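PDB 2GQ8: oxidoreductase, FMN-binding from Shewanella oneidensis, which binds FMN and is probably an oxidoreductase of the old yellow enzyme type, acting on CH-CH groups of its donors with NAD or NADP as acceptor. Local coordinates for residues Phe98-His103 with Glu179-Asn184; Pro24-Arg29 with Ala69-Ile74. All blocks are in the same frame, centred on the assembly; numbering follows the deposited sequence.

Overall arrangement
From the N terminus the chain forms an eight-stranded parallel barrel with FMN at its mouth. Interaction 2 comes first: the loop after strand 20-22 (24-29) meets the loop after strand 53-60 (69-74), closing a circuit that includes helix 39-47. Interaction 1 follows in series, joining strand 96-102 to strand 177-181 across helix 153-172, so the two circuits neither nest nor cross. Their centres lie about 12 Å apart and they touch directly: Pro24 packs on Gln100, and Thr26 and Thr71 on Trp102. Both reach FMN and p-hydroxyacetophenone, one from the barrel strands and the other from the loops that follow two of them.

Interaction 1 of 2, residues Phe98-His103 with Glu179-Asn184. With FMN (flavin mononucleotide), chain E; AC6 (p-hydroxyacetophenone), chain D.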
loop_
_atom_site.group_PDB
_atom_site.type_symbol
_atom_site.label_atom_id
_atom_site.label_comp_id
_atom_site.label_asym_id
_atom_site.label_seq_id
_atom_site.Cartn_x
_atom_site.Cartn_y
_atom_site.Cartn_z
ATOM N N PHE A 98 -4.823 -8.979 1.734
ATOM C CA PHE A 98 -3.648 -8.966 0.862
ATOM C C PHE A 98 -2.502 -8.296 1.604
ATOM O O PHE A 98 -2.717 -7.343 2.354
ATOM C CB PHE A 98 -3.933 -8.161 -0.415
ATOM C CG PHE A 98 -4.563 -8.961 -1.529
ATOM C CD1 PHE A 98 -5.543 -9.914 -1.269
ATOM C CD2 PHE A 98 -4.190 -8.727 -2.853
ATOM C CE1 PHE A 98 -6.147 -10.629 -2.320
ATOM C CE2 PHE A 98 -4.785 -9.432 -3.904
ATOM C CZ PHE A 98 -5.764 -10.384 -3.635
ATOM N N ALA A 99 -1.285 -8.781 1.396
ATOM C CA ALA A 99 -0.119 -8.181 2.041
ATOM C C ALA A 99 0.481 -7.122 1.122
ATOM O O ALA A 99 0.734 -7.402 -0.049
ATOM C CB ALA A 99 0.925 -9.259 2.334
ATOM N N GLN A 100 0.714 -5.912 1.630
ATOM C CA GLN A 100 1.314 -4.893 0.767
ATOM C C GLN A 100 2.828 -5.006 0.849
ATOM O O GLN A 100 3.439 -4.618 1.849
ATOM C CB GLN A 100 0.904 -3.465 1.160
ATOM C CG GLN A 100 1.484 -2.445 0.160
ATOM C CD GLN A 100 1.256 -0.999 0.539
ATOM O OE1 GLN A 100 1.721 -0.535 1.583
ATOM N NE2 GLN A 100 0.548 -0.271 -0.322
ATOM N N LEU A 101 3.427 -5.539 -0.214
ATOM C CA LEU A 101 4.883 -5.714 -0.273
ATOM C C LEU A 101 5.528 -4.358 -0.475
ATOM O O LEU A 101 5.270 -3.665 -1.459
ATOM C CB LEU A 101 5.242 -6.666 -1.405
ATOM C CG LEU A 101 4.532 -8.019 -1.288
ATOM C CD1 LEU A 101 5.069 -8.960 -2.356
ATOM C CD2 LEU A 101 4.735 -8.609 0.107
ATOM N N TRP A 102 6.416 -4.016 0.447
ATOM C CA TRP A 102 7.024 -2.698 0.480
ATOM C C TRP A 102 8.534 -2.564 0.365
ATOM O O TRP A 102 9.284 -3.313 0.989
ATOM C CB TRP A 102 6.594 -2.076 1.809
ATOM C CG TRP A 102 6.621 -0.589 1.941
ATOM C CD1 TRP A 102 6.686 0.347 0.941
ATOM C CD2 TRP A 102 6.441 0.137 3.161
ATOM N NE1 TRP A 102 6.549 1.612 1.472
ATOM C CE2 TRP A 102 6.395 1.509 2.834
ATOM C CE3 TRP A 102 6.307 -0.244 4.506
ATOM C CZ2 TRP A 102 6.214 2.508 3.800
ATOM C CZ3 TRP A 102 6.126 0.744 5.470
ATOM C CH2 TRP A 102 6.081 2.108 5.112
ATOM N N HIS A 103 8.970 -1.605 -0.450
ATOM C CA HIS A 103 10.381 -1.250 -0.514
ATOM C C HIS A 103 10.305 0.263 -0.625
ATOM O O HIS A 103 9.759 0.788 -1.597
ATOM C CB HIS A 103 11.128 -1.827 -1.715
ATOM C CG HIS A 103 12.614 -1.714 -1.569
ATOM N ND1 HIS A 103 13.234 -0.518 -1.276
ATOM C CD2 HIS A 103 13.594 -2.649 -1.600
ATOM C CE1 HIS A 103 14.532 -0.721 -1.127
ATOM N NE2 HIS A 103 14.775 -2.005 -1.317
ATOM N N GLU A 179 -0.249 -6.921 -2.560
ATOM C CA GLU A 179 -0.405 -5.653 -3.257
ATOM C C GLU A 179 0.989 -5.060 -3.379
ATOM O O GLU A 179 1.686 -4.870 -2.378
ATOM C CB GLU A 179 -1.288 -4.668 -2.489
ATOM C CG GLU A 179 -1.438 -3.337 -3.241
ATOM C CD GLU A 179 -2.243 -2.316 -2.478
ATOM O OE1 GLU A 179 -1.627 -1.437 -1.841
ATOM O OE2 GLU A 179 -3.488 -2.401 -2.515
ATOM N N LEU A 180 1.414 -4.785 -4.602
ATOM C CA LEU A 180 2.728 -4.193 -4.788
ATOM C C LEU A 180 2.638 -2.697 -4.538
ATOM O O LEU A 180 1.890 -1.997 -5.226
ATOM C CB LEU A 180 3.227 -4.451 -6.211
ATOM C CG LEU A 180 4.520 -3.716 -6.581
ATOM C CD1 LEU A 180 5.665 -4.208 -5.709
ATOM C CD2 LEU A 180 4.821 -3.962 -8.065
ATOM N N HIS A 181 3.380 -2.201 -3.550
ATOM C CA HIS A 181 3.361 -0.768 -3.291
ATOM C C HIS A 181 4.264 -0.099 -4.325
ATOM O O HIS A 181 5.492 -0.145 -4.209
ATOM C CB HIS A 181 3.892 -0.448 -1.893
ATOM C CG HIS A 181 3.535 0.924 -1.416
ATOM N ND1 HIS A 181 3.111 1.920 -2.269
ATOM C CD2 HIS A 181 3.512 1.458 -0.171
ATOM C CE1 HIS A 181 2.839 3.008 -1.569
ATOM N NE2 HIS A 181 3.073 2.755 -0.295
ATOM N N ALA A 182 3.657 0.494 -5.349
ATOM C CA ALA A 182 4.408 1.190 -6.390
ATOM C C ALA A 182 3.959 2.640 -6.346
ATOM O O ALA A 182 4.063 3.380 -7.328
ATOM C CB ALA A 182 4.100 0.582 -7.758
ATOM N N ALA A 183 3.470 3.047 -5.182
ATOM C CA ALA A 183 2.957 4.396 -5.021
ATOM C C ALA A 183 3.678 5.204 -3.952
ATOM O O ALA A 183 4.758 4.842 -3.473
ATOM C CB ALA A 183 1.447 4.328 -4.689
ATOM N N ASN A 184 3.049 6.324 -3.622
ATOM C CA ASN A 184 3.476 7.269 -2.605
ATOM C C ASN A 184 4.953 7.572 -2.449
ATOM O O ASN A 184 5.458 7.720 -1.338
ATOM C CB ASN A 184 2.858 6.862 -1.272
ATOM C CG ASN A 184 1.347 6.783 -1.359
ATOM O OD1 ASN A 184 0.742 7.392 -2.242
ATOM N ND2 ASN A 184 0.728 6.052 -0.445
HETATM N N1 FMN E . -0.588 3.835 1.997
HETATM C C2 FMN E . 0.103 2.701 1.510
HETATM O O2 FMN E . 0.090 2.389 0.364
HETATM N N3 FMN E . 0.902 1.985 2.448
HETATM C C4 FMN E . 0.779 2.084 3.787
HETATM O O4 FMN E . 1.693 1.518 4.669
HETATM C C4A FMN E . 0.202 3.389 4.348
HETATM N N5 FMN E . 0.391 3.838 5.621
HETATM C C5A FMN E . -0.475 4.797 6.065
HETATM C C6 FMN E . -0.370 5.098 7.558
HETATM C C7 FMN E . -1.323 6.052 8.079
HETATM C C7M FMN E . -1.461 6.125 9.590
HETATM C C8 FMN E . -2.400 6.610 7.313
HETATM C C8M FMN E . -3.517 7.638 7.639
HETATM C C9 FMN E . -2.393 6.453 5.892
HETATM C C9A FMN E . -1.390 5.541 5.184
HETATM N N10 FMN E . -1.392 5.117 3.805
HETATM C C10 FMN E . -0.630 4.082 3.300
HETATM C "C1'" FMN E . -2.279 5.800 2.843
HETATM C "C2'" FMN E . -3.668 5.168 2.942
HETATM O "O2'" FMN E . -3.697 3.831 2.453
HETATM C "C3'" FMN E . -4.706 6.008 2.178
HETATM O "O3'" FMN E . -4.420 5.978 0.756
HETATM C "C4'" FMN E . -4.857 7.443 2.633
HETATM O "O4'" FMN E . -4.963 7.512 4.078
HETATM C "C5'" FMN E . -5.971 8.231 1.984
HETATM O "O5'" FMN E . -7.256 7.697 2.345
HETATM P P FMN E . -8.145 8.365 3.497
HETATM O O1P FMN E . -7.455 8.152 4.804
HETATM O O2P FMN E . -8.354 9.810 3.151
HETATM O O3P FMN E . -9.486 7.575 3.391
HETATM C C1 AC6 D . 2.633 5.113 2.523
HETATM C C2 AC6 D . 1.888 6.417 2.924
HETATM C C3 AC6 D . 2.105 6.742 4.267
HETATM C C4 AC6 D . 2.960 6.067 5.165
HETATM C C5 AC6 D . 3.552 4.874 4.708
HETATM C C6 AC6 D . 3.405 4.356 3.414
HETATM O O1 AC6 D . 2.293 4.788 1.264
HETATM O O2 AC6 D . 2.751 7.652 6.863
HETATM C C7 AC6 D . 3.381 6.444 6.480
HETATM C C8 AC6 D . 4.337 5.957 7.569
HETATM O O HOH W 1 6.907 -1.880 -2.747
HETATM O O HOH W 2 8.166 0.673 -3.917
#
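Strands 98-102 and 179-181 run parallel at 26°, their axes 4.6 Å apart, with Gln100 paired to Glu179 and Leu101 to Leu180. Three backbone hydrogen bonds join them: Glu179 N to Ala99 O, Leu101 N to Glu179 O and His181 N to Leu101 O. Gln100 and Glu179 both direct their side chains to the same face of the sheet. Gln100 is extended, CG anti to the backbone N (chi1 -176°), which carries its amide to the flavin. There Gln100 NE2 gives a nearly straight hydrogen bond to FMN O2 (2.8 Å), and OE1 of Gln100 accepts one from FMN N3 (2.8 Å). Gln100 NE2 also donates to Glu179 OE1 at 2.9 Å, holding the amide in this orientation; Glu179 OE2 is hydrogen-bonded to Tyr266 and His268. These are the third and fourth strands of the TIM barrel, and the residues at their C-terminal ends line the active-site mouth, as in the old yellow enzyme family. His181 lies with one face toward Gln100 NE2 and FMN O2. Its ring and the five-membered ring of Trp102 lie at 20° to one another, offset so far that they scarcely overlap. The NE2 of His181 and O1 of p-hydroxyacetophenone share a hydrogen bond of 2.7 Å, and Asn184 ND2 donates to the same O1 at 2.6 Å. Replacing His181 by an alanine would probably leave the ligand O1 with Asn184 as its remaining partner here and open a gap beside Trp102 and Gln100. Ala183 N donates to His181 ND1 (3.1 Å), fixing the turn of the imidazole, while Trp102 CZ2 packs on C6 of the ligand at 3.4 Å.

Interaction 2 of 2, residues Pro24-Arg29 with Ala69-Ile74; sequences PMTRSR and AWTPGI. With FMN (flavin mononucleotide), chain E; AC6 (p-hydroxyacetophenone), chain D.
Two loops at the mouth of the TIM barrel, following its first and second strands, meet here beside the flavin: Ser28 of 24-29 comes against Ala69, Trp70 and Thr71 of 69-74. The hydrogen bond between them runs from Ser28 OG to Ala69 O (2.9 Å), the hydroxyl meeting the oxygen nearly in line with its C=O bond. With OG anti to its own carbonyl carbon (chi1 -66°), Ser28 directs the hydroxyl at that acceptor. Its CA leans on Trp70 O through a CA-H...O contact of 3.3 Å, and Trp70 CB packs on Ser28 O at 3.5 Å. The indole itself carries the Ala69 methyl over the centre of one face, and its NE1 is hydrogen-bonded to Asp134. Methyl groups make the second point of contact: Thr71 CG2 lies 3.7 Å from Thr26 CG2 and 3.6 Å from Ser28 OG. Thr71 OG1 is hydrogen-bonded to Gln60. On Thr26 the branches are divided, CG2 serving this methyl contact and OG1 donating to FMN O4 (2.7 Å), so the loop pairing adjoins a residue that grips the flavin. Pro24 CB and CG pack against the pyrimidine end of the same ring system, CG 3.3 Å from FMN C2. Farther along, Arg29 NH1 hydrogen-bonds to Arg27 O in the plane of both groups (2.9 Å); both guanidinium groups reach backbone carbonyls of the C-terminal region, among them Gly353 for Arg29 and Leu349 for Arg27. Strand 130-133 lies against Ser28 and Ala69 through Phe132, strand 96-102 touches Thr26 and Thr71 through Trp102, and helix 39-47 is tied to the first loop by the hydrogen bond of Arg27 NH1 with Tyr44 OH.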
loop_
_atom_site.group_PDB
_atom_site.type_symbol
_atom_site.label_atom_id
_atom_site.label_comp_id
_atom_site.label_asym_id
_atom_site.label_seq_id
_atom_site.Cartn_x
_atom_site.Cartn_y
_atom_site.Cartn_z
ATOM N N PRO A 24 -4.022 -0.016 2.896
ATOM C CA PRO A 24 -2.804 -0.258 3.674
ATOM C C PRO A 24 -2.492 0.933 4.568
ATOM O O PRO A 24 -2.464 2.067 4.090
ATOM C CB PRO A 24 -1.746 -0.470 2.592
ATOM C CG PRO A 24 -2.256 0.336 1.445
ATOM C CD PRO A 24 -3.730 0.039 1.452
ATOM N N MET A 25 -2.280 0.681 5.858
ATOM C CA MET A 25 -1.958 1.762 6.781
ATOM C C MET A 25 -0.934 1.365 7.827
ATOM O O MET A 25 -1.209 0.586 8.736
ATOM C CB MET A 25 -3.220 2.294 7.470
ATOM C CG MET A 25 -4.124 3.045 6.511
ATOM S SD MET A 25 -5.600 3.717 7.310
ATOM C CE MET A 25 -6.501 2.181 7.709
ATOM N N THR A 26 0.266 1.903 7.659
ATOM C CA THR A 26 1.373 1.671 8.577
ATOM C C THR A 26 0.974 2.135 9.977
ATOM O O THR A 26 0.539 3.266 10.141
ATOM C CB THR A 26 2.599 2.488 8.142
ATOM O OG1 THR A 26 3.085 1.975 6.899
ATOM C CG2 THR A 26 3.706 2.415 9.197
ATOM N N ARG A 27 1.119 1.263 10.973
ATOM C CA ARG A 27 0.796 1.621 12.351
ATOM C C ARG A 27 2.024 1.459 13.249
ATOM O O ARG A 27 2.000 1.822 14.429
ATOM C CB ARG A 27 -0.364 0.769 12.877
ATOM C CG ARG A 27 -1.631 0.846 12.025
ATOM C CD ARG A 27 -2.111 2.280 11.816
ATOM N NE ARG A 27 -2.320 2.972 13.090
ATOM C CZ ARG A 27 -3.423 2.873 13.829
ATOM N NH1 ARG A 27 -4.441 2.121 13.422
ATOM N NH2 ARG A 27 -3.492 3.502 14.996
ATOM N N SER A 28 3.096 0.920 12.673
ATOM C CA SER A 28 4.349 0.727 13.395
ATOM C C SER A 28 4.169 0.127 14.787
ATOM O O SER A 28 4.627 0.692 15.793
ATOM C CB SER A 28 5.099 2.058 13.482
ATOM O OG SER A 28 5.498 2.476 12.180
ATOM N N ARG A 29 3.514 -1.031 14.827
ATOM C CA ARG A 29 3.258 -1.748 16.074
ATOM C C ARG A 29 3.966 -3.103 16.105
ATOM O O ARG A 29 3.701 -3.916 16.988
ATOM C CB ARG A 29 1.749 -2.003 16.247
ATOM C CG ARG A 29 0.839 -0.759 16.304
ATOM C CD ARG A 29 1.215 0.126 17.473
ATOM N NE ARG A 29 0.108 0.882 18.072
ATOM C CZ ARG A 29 -0.443 1.980 17.562
ATOM N NH1 ARG A 29 -0.020 2.482 16.406
ATOM N NH2 ARG A 29 -1.382 2.626 18.247
ATOM N N ALA A 69 10.358 3.209 11.669
ATOM C CA ALA A 69 10.551 2.352 12.820
ATOM C C ALA A 69 9.363 1.443 13.107
ATOM O O ALA A 69 8.205 1.817 12.912
ATOM C CB ALA A 69 10.847 3.200 14.044
ATOM N N TRP A 70 9.678 0.229 13.542
ATOM C CA TRP A 70 8.681 -0.751 13.961
ATOM C C TRP A 70 7.642 -1.251 12.961
ATOM O O TRP A 70 6.577 -1.704 13.369
ATOM C CB TRP A 70 7.963 -0.224 15.211
ATOM C CG TRP A 70 8.899 0.462 16.173
ATOM C CD1 TRP A 70 10.066 -0.037 16.690
ATOM C CD2 TRP A 70 8.751 1.779 16.713
ATOM N NE1 TRP A 70 10.653 0.896 17.521
ATOM C CE2 TRP A 70 9.870 2.016 17.552
ATOM C CE3 TRP A 70 7.786 2.783 16.571
ATOM C CZ2 TRP A 70 10.043 3.222 18.244
ATOM C CZ3 TRP A 70 7.962 3.982 17.261
ATOM C CH2 TRP A 70 9.085 4.187 18.087
ATOM N N THR A 71 7.931 -1.166 11.665
ATOM C CA THR A 71 6.996 -1.691 10.680
ATOM C C THR A 71 7.301 -3.186 10.554
ATOM O O THR A 71 8.452 -3.612 10.664
ATOM C CB THR A 71 7.128 -0.980 9.303
ATOM O OG1 THR A 71 8.449 -1.155 8.763
ATOM C CG2 THR A 71 6.842 0.524 9.460
ATOM N N PRO A 72 6.268 -4.006 10.342
ATOM C CA PRO A 72 6.434 -5.457 10.211
ATOM C C PRO A 72 7.087 -5.898 8.912
ATOM O O PRO A 72 6.762 -5.396 7.841
ATOM C CB PRO A 72 5.002 -5.972 10.323
ATOM C CG PRO A 72 4.220 -4.866 9.639
ATOM C CD PRO A 72 4.848 -3.623 10.234
ATOM N N GLY A 73 8.012 -6.844 9.015
ATOM C CA GLY A 73 8.662 -7.361 7.825
ATOM C C GLY A 73 7.979 -8.627 7.339
ATOM O O GLY A 73 7.093 -9.177 8.006
ATOM N N ILE A 74 8.381 -9.111 6.169
ATOM C CA ILE A 74 7.788 -10.331 5.650
ATOM C C ILE A 74 8.867 -11.195 4.986
ATOM O O ILE A 74 8.618 -11.900 4.005
ATOM C CB ILE A 74 6.621 -9.992 4.672
ATOM C CG1 ILE A 74 5.813 -11.256 4.359
ATOM C CG2 ILE A 74 7.154 -9.330 3.407
ATOM C CD1 ILE A 74 4.426 -10.958 3.798
HETATM N N1 FMN E . -0.588 3.835 1.997
HETATM C C2 FMN E . 0.103 2.701 1.510
HETATM O O2 FMN E . 0.090 2.389 0.364
HETATM N N3 FMN E . 0.902 1.985 2.448
HETATM C C4 FMN E . 0.779 2.084 3.787
HETATM O O4 FMN E . 1.693 1.518 4.669
HETATM C C4A FMN E . 0.202 3.389 4.348
HETATM N N5 FMN E . 0.391 3.838 5.621
HETATM C C5A FMN E . -0.475 4.797 6.065
HETATM C C6 FMN E . -0.370 5.098 7.558
HETATM C C7 FMN E . -1.323 6.052 8.079
HETATM C C7M FMN E . -1.461 6.125 9.590
HETATM C C8 FMN E . -2.400 6.610 7.313
HETATM C C8M FMN E . -3.517 7.638 7.639
HETATM C C9 FMN E . -2.393 6.453 5.892
HETATM C C9A FMN E . -1.390 5.541 5.184
HETATM N N10 FMN E . -1.392 5.117 3.805
HETATM C C10 FMN E . -0.630 4.082 3.300
HETATM C "C1'" FMN E . -2.279 5.800 2.843
HETATM C "C2'" FMN E . -3.668 5.168 2.942
HETATM O "O2'" FMN E . -3.697 3.831 2.453
HETATM C "C3'" FMN E . -4.706 6.008 2.178
HETATM O "O3'" FMN E . -4.420 5.978 0.756
HETATM C "C4'" FMN E . -4.857 7.443 2.633
HETATM O "O4'" FMN E . -4.963 7.512 4.078
HETATM C "C5'" FMN E . -5.971 8.231 1.984
HETATM O "O5'" FMN E . -7.256 7.697 2.345
HETATM P P FMN E . -8.145 8.365 3.497
HETATM O O1P FMN E . -7.455 8.152 4.804
HETATM O O2P FMN E . -8.354 9.810 3.151
HETATM O O3P FMN E . -9.486 7.575 3.391
HETATM C C1 AC6 D . 2.633 5.113 2.523
HETATM C C2 AC6 D . 1.888 6.417 2.924
HETATM C C3 AC6 D . 2.105 6.742 4.267
HETATM C C4 AC6 D . 2.960 6.067 5.165
HETATM C C5 AC6 D . 3.552 4.874 4.708
HETATM C C6 AC6 D . 3.405 4.356 3.414
HETATM O O1 AC6 D . 2.293 4.788 1.264
HETATM O O2 AC6 D . 2.751 7.652 6.863
HETATM C C7 AC6 D . 3.381 6.444 6.480
HETATM C C8 AC6 D . 4.337 5.957 7.569
#